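Local coordinates for protein reducing end xylose-releasing exo-oligoxylanase (Bacillus halodurans, PDB 1WU4) that hydrolyses xylooligosaccharides of three or more units, releasing xylose from the reducing end with inversion of the anomeric configuration, at residues 80-85 with 368-373; 273-278 with 331-336. The protein carries 1 engineered substitution. All coordinates share one frame; numbering follows the deposited sequence.

Interaction 1 (80-85 with 368-373); sequences VQMDRK and AMLALS
Leu-370 reaches across to Gln-81 and Met-82 with its two methyl branches, joining the C-terminal parts of helices 69-81 and 358-372 in the (alpha/alpha)6 barrel of glycoside hydrolase family 8. CB of Leu-370 is directed at the other segment. CG stands anti to the carbonyl carbon (chi1 -69°), and from there the two methyls spread to different partners. CD2 meets SD of Met-82 at 3.9 Å. CD1 lies 4.2 Å from CB of Gln-81. The Met-82 chain bends at chi2 and chi3 (-63° and -70°), and its sulfur is the atom that meets CD2. The two side chains cross obliquely. Met-82 also packs on Trp-36 of helix 25-40.

Gln-81 presents its aliphatic base to the leucine. Its amide is held outside the pair: OE1 bonds to NE1 of Trp-379, and NE2 to the backbone O of Lys-377. The buried amide thus has partners for both its oxygen and its nitrogen, in the segment that follows helix 358-372. The contact between the two segments is apolar and small, burying 101 Å² in all. The nearest CA atoms, those of Gln-81 and Leu-370, are still 8.4 Å apart.

Helix 69-81 ends here. It closes in a Schellman motif, with Asp-83 at positive phi. Arg-84 then takes the N-cap position of helix 85-99. In the other segment, OG of Ser-373 is hydrogen-bonded with ND2 of Asn-375. The same hydroxyl lies within reach of two carbonyls, 2.8 Å from O of Met-369 and 3.1 Å from O of Leu-370.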
# COMPACT_ATOMS: atom_id res chain seq x y z
N VAL A 80 -2.59 -5.06 -12.48
CA VAL A 80 -4.01 -5.01 -12.82
C VAL A 80 -4.44 -3.58 -13.17
O VAL A 80 -5.28 -3.39 -14.04
CB VAL A 80 -4.90 -5.61 -11.69
CG1 VAL A 80 -4.84 -4.76 -10.44
CG2 VAL A 80 -6.33 -5.77 -12.20
N GLN A 81 -3.85 -2.59 -12.51
CA GLN A 81 -4.18 -1.20 -12.83
C GLN A 81 -3.72 -0.88 -14.25
O GLN A 81 -4.35 -0.07 -14.95
CB GLN A 81 -3.49 -0.23 -11.86
CG GLN A 81 -4.04 -0.23 -10.43
CD GLN A 81 -5.51 0.14 -10.37
OE1 GLN A 81 -6.02 0.85 -11.24
NE2 GLN A 81 -6.19 -0.32 -9.32
N MET A 82 -2.64 -1.52 -14.68
CA MET A 82 -2.08 -1.30 -16.02
C MET A 82 -2.63 -2.25 -17.07
O MET A 82 -2.21 -2.23 -18.23
CB MET A 82 -0.55 -1.42 -15.97
CG MET A 82 0.14 -0.36 -15.14
SD MET A 82 -0.09 1.31 -15.78
CE MET A 82 0.89 1.23 -17.26
N ASP A 83 -3.57 -3.10 -16.67
CA ASP A 83 -4.18 -4.07 -17.57
C ASP A 83 -3.14 -5.00 -18.18
O ASP A 83 -3.11 -5.22 -19.39
CB ASP A 83 -4.96 -3.34 -18.68
CG ASP A 83 -5.90 -4.27 -19.43
OD1 ASP A 83 -6.42 -5.22 -18.81
OD2 ASP A 83 -6.14 -4.04 -20.64
N ARG A 84 -2.28 -5.54 -17.33
CA ARG A 84 -1.24 -6.47 -17.77
C ARG A 84 -1.41 -7.80 -17.05
O ARG A 84 -0.73 -8.09 -16.06
CB ARG A 84 0.15 -5.88 -17.50
CG ARG A 84 0.53 -4.72 -18.43
CD ARG A 84 0.60 -5.19 -19.88
NE ARG A 84 1.65 -6.18 -20.09
CZ ARG A 84 2.94 -5.90 -20.21
NH1 ARG A 84 3.36 -4.64 -20.15
NH2 ARG A 84 3.83 -6.87 -20.38
N LYS A 85 -2.33 -8.62 -17.55
CA LYS A 85 -2.63 -9.93 -16.98
C LYS A 85 -1.42 -10.87 -17.03
O LYS A 85 -1.25 -11.71 -16.15
CB LYS A 85 -3.81 -10.56 -17.73
CG LYS A 85 -4.34 -11.85 -17.11
CD LYS A 85 -5.56 -12.34 -17.89
CE LYS A 85 -6.23 -13.52 -17.20
NZ LYS A 85 -5.32 -14.70 -17.09
N ALA A 368 1.96 6.73 -6.66
CA ALA A 368 1.64 8.16 -6.69
C ALA A 368 1.42 8.66 -8.11
O ALA A 368 0.56 9.50 -8.36
CB ALA A 368 2.75 8.95 -6.02
N MET A 369 2.19 8.13 -9.06
CA MET A 369 2.05 8.54 -10.45
C MET A 369 0.68 8.09 -10.97
O MET A 369 0.01 8.82 -11.70
CB MET A 369 3.15 7.91 -11.31
CG MET A 369 3.43 8.68 -12.60
SD MET A 369 4.06 10.35 -12.28
CE MET A 369 5.81 10.08 -12.37
N LEU A 370 0.27 6.89 -10.58
CA LEU A 370 -1.03 6.38 -11.00
C LEU A 370 -2.16 7.17 -10.35
O LEU A 370 -3.08 7.62 -11.03
CB LEU A 370 -1.17 4.89 -10.64
CG LEU A 370 -0.28 3.91 -11.40
CD1 LEU A 370 -0.43 2.52 -10.80
CD2 LEU A 370 -0.66 3.90 -12.87
N ALA A 371 -2.09 7.36 -9.04
CA ALA A 371 -3.14 8.08 -8.33
C ALA A 371 -3.28 9.55 -8.74
O ALA A 371 -4.39 10.04 -8.95
CB ALA A 371 -2.91 7.98 -6.82
N LEU A 372 -2.16 10.26 -8.85
CA LEU A 372 -2.21 11.67 -9.20
C LEU A 372 -2.64 11.93 -10.65
O LEU A 372 -3.02 13.05 -10.98
CB LEU A 372 -0.87 12.33 -8.92
CG LEU A 372 -0.54 12.47 -7.43
CD1 LEU A 372 0.92 12.82 -7.25
CD2 LEU A 372 -1.43 13.53 -6.79
N SER A 373 -2.57 10.90 -11.49
CA SER A 373 -2.96 11.05 -12.89
C SER A 373 -4.37 10.51 -13.14
O SER A 373 -4.86 10.53 -14.27
CB SER A 373 -1.97 10.32 -13.81
OG SER A 373 -2.00 8.92 -13.59

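Interaction 2 (273-278 with 331-336)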
# COMPACT_ATOMS: atom_id res chain seq x y z
N LEU A 273 -5.60 8.36 -1.29
CA LEU A 273 -6.38 7.45 -2.12
C LEU A 273 -7.78 7.22 -1.57
O LEU A 273 -8.74 7.14 -2.33
CB LEU A 273 -5.65 6.11 -2.29
CG LEU A 273 -6.26 5.19 -3.35
CD1 LEU A 273 -6.25 5.89 -4.71
CD2 LEU A 273 -5.47 3.89 -3.42
N ASP A 274 -7.90 7.12 -0.25
CA ASP A 274 -9.22 6.93 0.37
C ASP A 274 -10.10 8.15 0.07
O ASP A 274 -11.29 8.01 -0.21
CB ASP A 274 -9.08 6.71 1.88
CG ASP A 274 -10.42 6.50 2.58
OD1 ASP A 274 -11.30 5.83 2.01
OD2 ASP A 274 -10.58 6.99 3.72
N ALA A 275 -9.51 9.34 0.11
CA ALA A 275 -10.26 10.56 -0.16
C ALA A 275 -10.76 10.56 -1.59
O ALA A 275 -11.91 10.93 -1.86
CB ALA A 275 -9.39 11.78 0.09
N GLU A 276 -9.91 10.14 -2.52
CA GLU A 276 -10.29 10.10 -3.93
C GLU A 276 -11.37 9.07 -4.21
O GLU A 276 -12.34 9.36 -4.91
CB GLU A 276 -9.07 9.80 -4.80
CG GLU A 276 -9.36 9.72 -6.30
CD GLU A 276 -10.13 10.92 -6.83
OE1 GLU A 276 -9.96 12.03 -6.28
OE2 GLU A 276 -10.89 10.76 -7.80
N TRP A 277 -11.21 7.87 -3.65
CA TRP A 277 -12.18 6.80 -3.87
C TRP A 277 -13.51 6.98 -3.13
O TRP A 277 -14.57 6.83 -3.73
CB TRP A 277 -11.58 5.46 -3.46
CG TRP A 277 -10.60 4.88 -4.44
CD1 TRP A 277 -10.11 5.46 -5.58
CD2 TRP A 277 -9.98 3.59 -4.36
NE1 TRP A 277 -9.23 4.61 -6.21
CE2 TRP A 277 -9.13 3.46 -5.48
CE3 TRP A 277 -10.06 2.53 -3.44
CZ2 TRP A 277 -8.36 2.30 -5.71
CZ3 TRP A 277 -9.30 1.38 -3.67
CH2 TRP A 277 -8.46 1.28 -4.79
N PHE A 278 -13.45 7.28 -1.84
CA PHE A 278 -14.68 7.40 -1.07
C PHE A 278 -15.09 8.78 -0.58
O PHE A 278 -16.05 8.91 0.17
CB PHE A 278 -14.61 6.40 0.09
CG PHE A 278 -14.73 4.98 -0.37
CD1 PHE A 278 -15.98 4.44 -0.68
CD2 PHE A 278 -13.60 4.20 -0.59
CE1 PHE A 278 -16.10 3.16 -1.20
CE2 PHE A 278 -13.70 2.92 -1.11
CZ PHE A 278 -14.95 2.39 -1.42
N SER A 331 -1.93 14.86 -1.52
CA SER A 331 -2.64 16.03 -2.02
C SER A 331 -4.05 15.72 -2.52
O SER A 331 -4.89 16.62 -2.60
CB SER A 331 -1.84 16.71 -3.13
OG SER A 331 -0.62 17.24 -2.63
N LEU A 332 -4.32 14.46 -2.84
CA LEU A 332 -5.66 14.09 -3.31
C LEU A 332 -6.69 14.30 -2.21
O LEU A 332 -7.89 14.38 -2.48
CB LEU A 332 -5.67 12.63 -3.78
CG LEU A 332 -4.97 12.34 -5.10
CD1 LEU A 332 -4.78 10.84 -5.27
CD2 LEU A 332 -5.78 12.91 -6.26
N ALA A 333 -6.22 14.39 -0.96
CA ALA A 333 -7.11 14.60 0.18
C ALA A 333 -7.20 16.07 0.59
O ALA A 333 -7.92 16.42 1.52
CB ALA A 333 -6.64 13.76 1.37
N SER A 334 -6.46 16.93 -0.11
CA SER A 334 -6.49 18.37 0.19
C SER A 334 -6.06 19.10 -1.08
O SER A 334 -5.03 19.77 -1.11
CB SER A 334 -5.53 18.70 1.33
OG SER A 334 -5.74 20.02 1.79
N VAL A 335 -6.88 18.98 -2.12
CA VAL A 335 -6.57 19.60 -3.40
C VAL A 335 -6.42 21.12 -3.35
O VAL A 335 -5.73 21.70 -4.19
CB VAL A 335 -7.62 19.22 -4.47
CG1 VAL A 335 -7.67 17.71 -4.63
CG2 VAL A 335 -8.98 19.75 -4.07
N ASP A 336 -7.06 21.75 -2.38
CA ASP A 336 -6.98 23.20 -2.23
C ASP A 336 -6.06 23.59 -1.08
O ASP A 336 -6.03 24.75 -0.66
CB ASP A 336 -8.37 23.79 -1.99
CG ASP A 336 -9.31 23.58 -3.16
OD1 ASP A 336 -8.96 23.99 -4.29
OD2 ASP A 336 -10.40 23.00 -2.96
O HOH W 1 -9.01 14.14 -5.00
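Ala-275 and Ala-333 make the apolar part of this contact. Their CB atoms lie 3.6 Å apart, and CB of Ala-275 is equally close to CA of Ala-333. The small side chains let the backbones come near, with 5.1 Å between the two CA atoms. CB of Ala-275 also lies 4.0 Å from the carbonyl O of Leu-332. CB of Leu-332 points toward helix 265-278, and its side chain also packs on Leu-17. Its CD2 lies beside OE1 of Glu-276.

The polar link runs through one water. It donates to OE1 of Glu-276 at 2.6 Å and to the backbone O of Leu-332 at 2.8 Å. The water thus bridges two oxygens that, if the carboxylate is ionised, both act as acceptors. CG of Glu-276 is anti to the backbone N (chi1 179°), and a bend at chi2 (51°) then brings OE1 to the water. The other carboxylate oxygen, OE2, accepts from the backbone N of Arg-15, so both oxygens are engaged.

The contact lies within the (alpha/alpha)6 barrel of glycoside hydrolase family 8, where it packs the C-terminal part of helix 265-278 against the 3-10 turn and loop connecting helices 320-329 and 340-348.

Overall arrangement
Both contacts are largely buried and lie away from the annotated sites. Their centres are about 17 Å apart. Interaction 1 joins the C-terminal parts of two helices through long side chains. Interaction 2 sets a helix against a connecting turn, at closer backbone range. The first is apolar between its segments, with its amide tied to the C-terminal tail. The second adds a bridging water and a carboxylate to its alanine packing, and it buries more surface, 193 against 101 Å². The two meet at Leu-332, whose CD1 lies 3.8 Å from CB of Ala-371. Helix 358-372 therefore touches residues 80-85 and, through Ala-371 and Leu-372, the turn of interaction 2. Phe-376 packs on residues of both.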